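Local coordinates for Alr4995 protein (Nostoc sp., PDB 6LRF) that acts as a bifunctional arginine dihydrolase and ornithine cyclodeaminase, probably converting arginine to ornithine and ornithine to proline with release of ammonia, at residues A365-V370 with Q432-V437; D379-T384 with G406-T411. All blocks are in the same frame, centred on the assembly; numbering follows the deposited sequence.

Contact 1: A365-V370 with Q432-V437; sequences AKLEPV and QVIVDV
Strands 366-369 and 432-435 run antiparallel at one side of a mixed beta sheet, where 366-369 is one of the two outermost strands within the chain. Glu368 and Val433 form a hydrogen-bonded pair. Glu368 N gives to Val433 O at 2.9 Å, almost straight (171°) and in the carbonyl plane. Val433 N gives back to Glu368 O at 2.8 Å, from above that carbonyl's plane. Val435 N reaches Lys366 O at 3.0 Å. On the return side a water stands in: it accepts from Lys366 N at 2.9 Å and donates to Val435 O at 2.6 Å. A second water links Lys366 NZ to Asp436 OD2, and these two charged atoms stay 4.2 Å apart, beyond a salt bridge. Asp436 OD2 is also bonded to His340 NE2. Gln432 bends at chi2 and lays its amide beside Pro369, with NE2 3.5 Å from Pro369 CB. A third water donates to both Gln432 OE1 and Leu367 O. On that same face the side chains of Leu367 and Ile434 cross obliquely, Leu367 CD2 lying 3.7 Å from Ile434 CG1. Three direct backbone bonds thus hold the pair. With a water between Lys366 NZ and Asp436 OD2, their attraction is probably weaker than that of a direct ion pair.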
loop_
_atom_site.group_PDB
_atom_site.type_symbol
_atom_site.label_atom_id
_atom_site.label_comp_id
_atom_site.label_asym_id
_atom_site.label_seq_id
_atom_site.Cartn_x
_atom_site.Cartn_y
_atom_site.Cartn_z
ATOM N N ALA B 365 26.943 39.917 6.979
ATOM C CA ALA B 365 27.049 38.528 7.401
ATOM C C ALA B 365 28.374 38.335 8.134
ATOM O O ALA B 365 29.392 38.902 7.745
ATOM C CB ALA B 365 26.949 37.593 6.198
ATOM N N LYS B 366 28.374 37.542 9.194
ATOM C CA LYS B 366 29.620 37.237 9.892
ATOM C C LYS B 366 30.402 36.162 9.150
ATOM O O LYS B 366 29.820 35.199 8.663
ATOM C CB LYS B 366 29.333 36.791 11.324
ATOM C CG LYS B 366 28.302 37.680 12.010
ATOM C CD LYS B 366 28.723 38.114 13.414
ATOM C CE LYS B 366 28.517 36.994 14.427
ATOM N NZ LYS B 366 28.329 37.543 15.812
ATOM N N LEU B 367 31.718 36.336 9.055
ATOM C CA LEU B 367 32.557 35.399 8.337
ATOM C C LEU B 367 33.577 34.760 9.262
ATOM O O LEU B 367 34.148 35.438 10.121
ATOM C CB LEU B 367 33.276 36.107 7.192
ATOM C CG LEU B 367 32.432 36.857 6.170
ATOM C CD1 LEU B 367 33.357 37.621 5.227
ATOM C CD2 LEU B 367 31.562 35.885 5.377
ATOM N N GLU B 368 33.800 33.456 9.096
ATOM C CA GLU B 368 34.872 32.760 9.802
ATOM C C GLU B 368 35.689 31.933 8.807
ATOM O O GLU B 368 35.144 31.414 7.833
ATOM C CB GLU B 368 34.307 31.867 10.913
ATOM C CG GLU B 368 33.776 32.632 12.114
ATOM C CD GLU B 368 34.845 33.488 12.782
ATOM O OE1 GLU B 368 36.025 33.076 12.774
ATOM O OE2 GLU B 368 34.511 34.575 13.312
ATOM N N PRO B 369 37.004 31.812 9.038
ATOM C CA PRO B 369 37.804 31.097 8.038
ATOM C C PRO B 369 37.715 29.586 8.170
ATOM O O PRO B 369 37.616 29.069 9.266
ATOM C CB PRO B 369 39.227 31.570 8.330
ATOM C CG PRO B 369 39.220 31.851 9.811
ATOM C CD PRO B 369 37.844 32.428 10.085
ATOM N N VAL B 370 37.726 28.891 7.037
ATOM C CA VAL B 370 37.984 27.461 7.014
ATOM C C VAL B 370 39.429 27.226 7.471
ATOM O O VAL B 370 40.343 27.889 6.972
ATOM C CB VAL B 370 37.770 26.877 5.588
ATOM C CG1 VAL B 370 38.179 25.420 5.534
ATOM C CG2 VAL B 370 36.337 27.058 5.146
ATOM N N GLN B 432 36.777 32.077 3.493
ATOM C CA GLN B 432 35.862 32.698 4.446
ATOM C C GLN B 432 34.443 32.158 4.250
ATOM O O GLN B 432 33.919 32.148 3.141
ATOM C CB GLN B 432 35.872 34.219 4.286
ATOM C CG GLN B 432 37.204 34.864 4.635
ATOM C CD GLN B 432 37.517 34.770 6.112
ATOM O OE1 GLN B 432 36.650 35.001 6.959
ATOM N NE2 GLN B 432 38.764 34.426 6.435
ATOM N N VAL B 433 33.832 31.718 5.340
ATOM C CA VAL B 433 32.532 31.091 5.286
ATOM C C VAL B 433 31.540 31.812 6.210
ATOM O O VAL B 433 31.868 32.150 7.343
ATOM C CB VAL B 433 32.643 29.584 5.653
ATOM C CG1 VAL B 433 31.284 29.002 5.991
ATOM C CG2 VAL B 433 33.291 28.805 4.485
ATOM N N ILE B 434 30.334 32.065 5.703
ATOM C CA ILE B 434 29.268 32.678 6.485
ATOM C C ILE B 434 28.839 31.802 7.655
ATOM O O ILE B 434 28.563 30.598 7.493
ATOM C CB ILE B 434 28.060 32.984 5.581
ATOM C CG1 ILE B 434 28.497 33.998 4.528
ATOM C CG2 ILE B 434 26.867 33.489 6.398
ATOM C CD1 ILE B 434 27.416 34.455 3.660
ATOM N N VAL B 435 28.832 32.409 8.844
ATOM C CA VAL B 435 28.356 31.769 10.071
ATOM C C VAL B 435 27.242 32.643 10.624
ATOM O O VAL B 435 27.060 33.776 10.165
ATOM C CB VAL B 435 29.455 31.602 11.136
ATOM C CG1 VAL B 435 30.592 30.730 10.611
ATOM C CG2 VAL B 435 29.977 32.965 11.575
ATOM N N ASP B 436 26.508 32.123 11.603
ATOM C CA ASP B 436 25.371 32.842 12.182
ATOM C C ASP B 436 24.301 33.086 11.109
ATOM O O ASP B 436 24.242 32.363 10.108
ATOM C CB ASP B 436 25.831 34.162 12.822
ATOM C CG ASP B 436 24.943 34.598 13.991
ATOM O OD1 ASP B 436 23.775 34.995 13.753
ATOM O OD2 ASP B 436 25.422 34.563 15.146
ATOM N N VAL B 437 23.439 34.077 11.316
ATOM C CA VAL B 437 22.275 34.257 10.448
ATOM C C VAL B 437 22.045 35.712 10.061
ATOM O O VAL B 437 20.978 36.072 9.582
ATOM C CB VAL B 437 20.974 33.708 11.120
ATOM C CG1 VAL B 437 21.054 32.184 11.320
ATOM C CG2 VAL B 437 20.716 34.404 12.459
HETATM O O HOH W 1 25.892 36.083 9.591
HETATM O O HOH W 2 25.609 37.152 16.583
HETATM O O HOH W 3 36.842 35.862 9.496
#

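Contact 2: D379-T384 with G406-T411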
loop_
_atom_site.group_PDB
_atom_site.type_symbol
_atom_site.label_atom_id
_atom_site.label_comp_id
_atom_site.label_asym_id
_atom_site.label_seq_id
_atom_site.Cartn_x
_atom_site.Cartn_y
_atom_site.Cartn_z
ATOM N N ASP B 379 29.065 26.768 13.406
ATOM C CA ASP B 379 27.894 27.615 13.195
ATOM C C ASP B 379 27.781 28.144 11.763
ATOM O O ASP B 379 27.141 29.165 11.529
ATOM C CB ASP B 379 27.881 28.789 14.183
ATOM C CG ASP B 379 26.519 29.461 14.272
ATOM O OD1 ASP B 379 25.488 28.747 14.172
ATOM O OD2 ASP B 379 26.485 30.700 14.414
ATOM N N PHE B 380 28.364 27.432 10.796
ATOM C CA PHE B 380 28.203 27.825 9.393
ATOM C C PHE B 380 26.725 27.840 9.015
ATOM O O PHE B 380 25.934 27.008 9.470
ATOM C CB PHE B 380 28.990 26.892 8.456
ATOM C CG PHE B 380 28.502 25.472 8.453
ATOM C CD1 PHE B 380 28.824 24.619 9.492
ATOM C CD2 PHE B 380 27.735 24.988 7.398
ATOM C CE1 PHE B 380 28.375 23.315 9.504
ATOM C CE2 PHE B 380 27.290 23.667 7.387
ATOM C CZ PHE B 380 27.611 22.834 8.443
ATOM N N TYR B 381 26.342 28.814 8.201
ATOM C CA TYR B 381 24.987 28.870 7.720
ATOM C C TYR B 381 24.783 27.762 6.678
ATOM O O TYR B 381 25.683 27.466 5.873
ATOM C CB TYR B 381 24.679 30.247 7.147
ATOM C CG TYR B 381 23.393 30.310 6.356
ATOM C CD1 TYR B 381 22.164 30.499 6.978
ATOM C CD2 TYR B 381 23.422 30.223 4.971
ATOM C CE1 TYR B 381 20.967 30.569 6.223
ATOM C CE2 TYR B 381 22.253 30.282 4.216
ATOM C CZ TYR B 381 21.034 30.445 4.839
ATOM O OH TYR B 381 19.905 30.511 4.037
ATOM N N VAL B 382 23.607 27.141 6.718
ATOM C CA VAL B 382 23.277 26.056 5.800
ATOM C C VAL B 382 22.400 26.541 4.654
ATOM O O VAL B 382 21.290 27.003 4.870
ATOM C CB VAL B 382 22.571 24.903 6.529
ATOM C CG1 VAL B 382 22.236 23.758 5.535
ATOM C CG2 VAL B 382 23.455 24.383 7.650
ATOM N N SER B 383 22.897 26.413 3.428
ATOM C CA SER B 383 22.184 26.935 2.266
ATOM C C SER B 383 20.941 26.117 1.925
ATOM O O SER B 383 20.801 24.952 2.314
ATOM C CB SER B 383 23.107 26.988 1.057
ATOM O OG SER B 383 23.573 25.680 0.787
ATOM N N THR B 384 20.043 26.761 1.193
ATOM C CA THR B 384 18.772 26.176 0.770
ATOM C C THR B 384 18.771 26.072 -0.755
ATOM O O THR B 384 19.759 26.446 -1.402
ATOM C CB THR B 384 17.588 27.039 1.242
ATOM O OG1 THR B 384 17.608 28.289 0.546
ATOM C CG2 THR B 384 17.706 27.321 2.741
ATOM N N GLY B 406 24.712 23.260 1.580
ATOM C CA GLY B 406 26.087 23.702 1.409
ATOM C C GLY B 406 26.450 24.773 2.417
ATOM O O GLY B 406 25.610 25.166 3.241
ATOM N N ALA B 407 27.702 25.225 2.359
ATOM C CA ALA B 407 28.110 26.436 3.043
ATOM C C ALA B 407 28.273 27.544 2.009
ATOM O O ALA B 407 28.370 27.285 0.813
ATOM C CB ALA B 407 29.410 26.212 3.817
ATOM N N ILE B 408 28.303 28.788 2.457
ATOM C CA ILE B 408 28.502 29.883 1.516
ATOM C C ILE B 408 29.878 30.493 1.740
ATOM O O ILE B 408 30.158 31.038 2.806
ATOM C CB ILE B 408 27.408 30.940 1.659
ATOM C CG1 ILE B 408 26.038 30.291 1.417
ATOM C CG2 ILE B 408 27.622 32.091 0.682
ATOM C CD1 ILE B 408 24.888 31.273 1.495
ATOM N N ALA B 409 30.743 30.370 0.736
ATOM C CA ALA B 409 32.105 30.881 0.820
ATOM C C ALA B 409 32.182 32.235 0.117
ATOM O O ALA B 409 31.565 32.449 -0.920
ATOM C CB ALA B 409 33.094 29.887 0.202
ATOM N N ILE B 410 32.934 33.152 0.706
ATOM C CA ILE B 410 33.046 34.512 0.210
ATOM C C ILE B 410 34.498 34.741 -0.111
ATOM O O ILE B 410 35.370 34.464 0.719
ATOM C CB ILE B 410 32.597 35.581 1.251
ATOM C CG1 ILE B 410 31.208 35.266 1.796
ATOM C CG2 ILE B 410 32.633 36.991 0.636
ATOM C CD1 ILE B 410 30.132 35.269 0.716
ATOM N N THR B 411 34.768 35.252 -1.301
ATOM C CA THR B 411 36.132 35.597 -1.639
ATOM C C THR B 411 36.200 36.895 -2.470
ATOM O O THR B 411 35.246 37.269 -3.170
ATOM C CB THR B 411 36.824 34.410 -2.366
ATOM O OG1 THR B 411 38.160 34.783 -2.731
ATOM C CG2 THR B 411 36.060 34.008 -3.595
HETATM O O HOH W 4 27.862 29.086 5.219
#
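Ser383 holds OG in the crowded position between its backbone N and carbonyl carbon (chi1 59°), which turns the hydroxyl onto the backbone of Gly406. Tyr381 has CG anti to its backbone N (chi1 168°), and this brings CD2 and CE2 of its ring to Ile408 CD1. Phe380 again takes the crowded position, and its ring reaches Ala407. The contact lays an irregular loop, between strands 366-369 and 388-392, against the start of strand 407-413 in a mixed beta sheet. All the touching residues are buried.

Gly406 is gripped at both its polar backbone atoms. Its O accepts from Ser383 N at 3.0 Å. That bond is nearly straight at the hydrogen (173°), with the donor above the carbonyl plane. Its N gives to Ser383 OG at 2.8 Å, in a more bent bond. Ser383 OG is also hydrogen-bonded to Arg403 O, so one small hydroxyl ties together two points of the chain before the strand. An alanine here would remove OG, and would probably leave Gly406 N and Arg403 O without this partner.

The other side-chain contacts are apolar. Tyr381 and Ile408 lie side by side and point the same way, with Tyr381 CE2 3.9 Å from Ile408 CD1. Phe380 CD2 lies 4.1 Å from Ala407 CB. Beyond the sheet, Phe380 and Val382 also touch Leu558 on helix 554-567, so the loop lies between the sheet and that helix. A water bridges the two segments: it donates to Tyr381 O at 2.8 Å and accepts from Ile408 N at 2.8 Å.

How the contacts relate
Contacts 1 and 2 belong to one mixed sheet, in which strands 432-435 and 407-413 are neighbours. Along the chain, contact 2 is nested inside the loop closed by contact 1. Their centres lie about 7 Å apart. Strand 432-435 serves both: it pairs with 366-369 on one side, and on the other Gln432 O probably bonds to Ile410 N. Ile434 O probably bonds to Tyr381 N of the loop. Contact 1 is partly open, with charged ends and several waters. Contact 2 is wholly buried, and combines aromatic and aliphatic packing with a serine hydroxyl. One is antiparallel strand pairing; the other seats a loop on a strand.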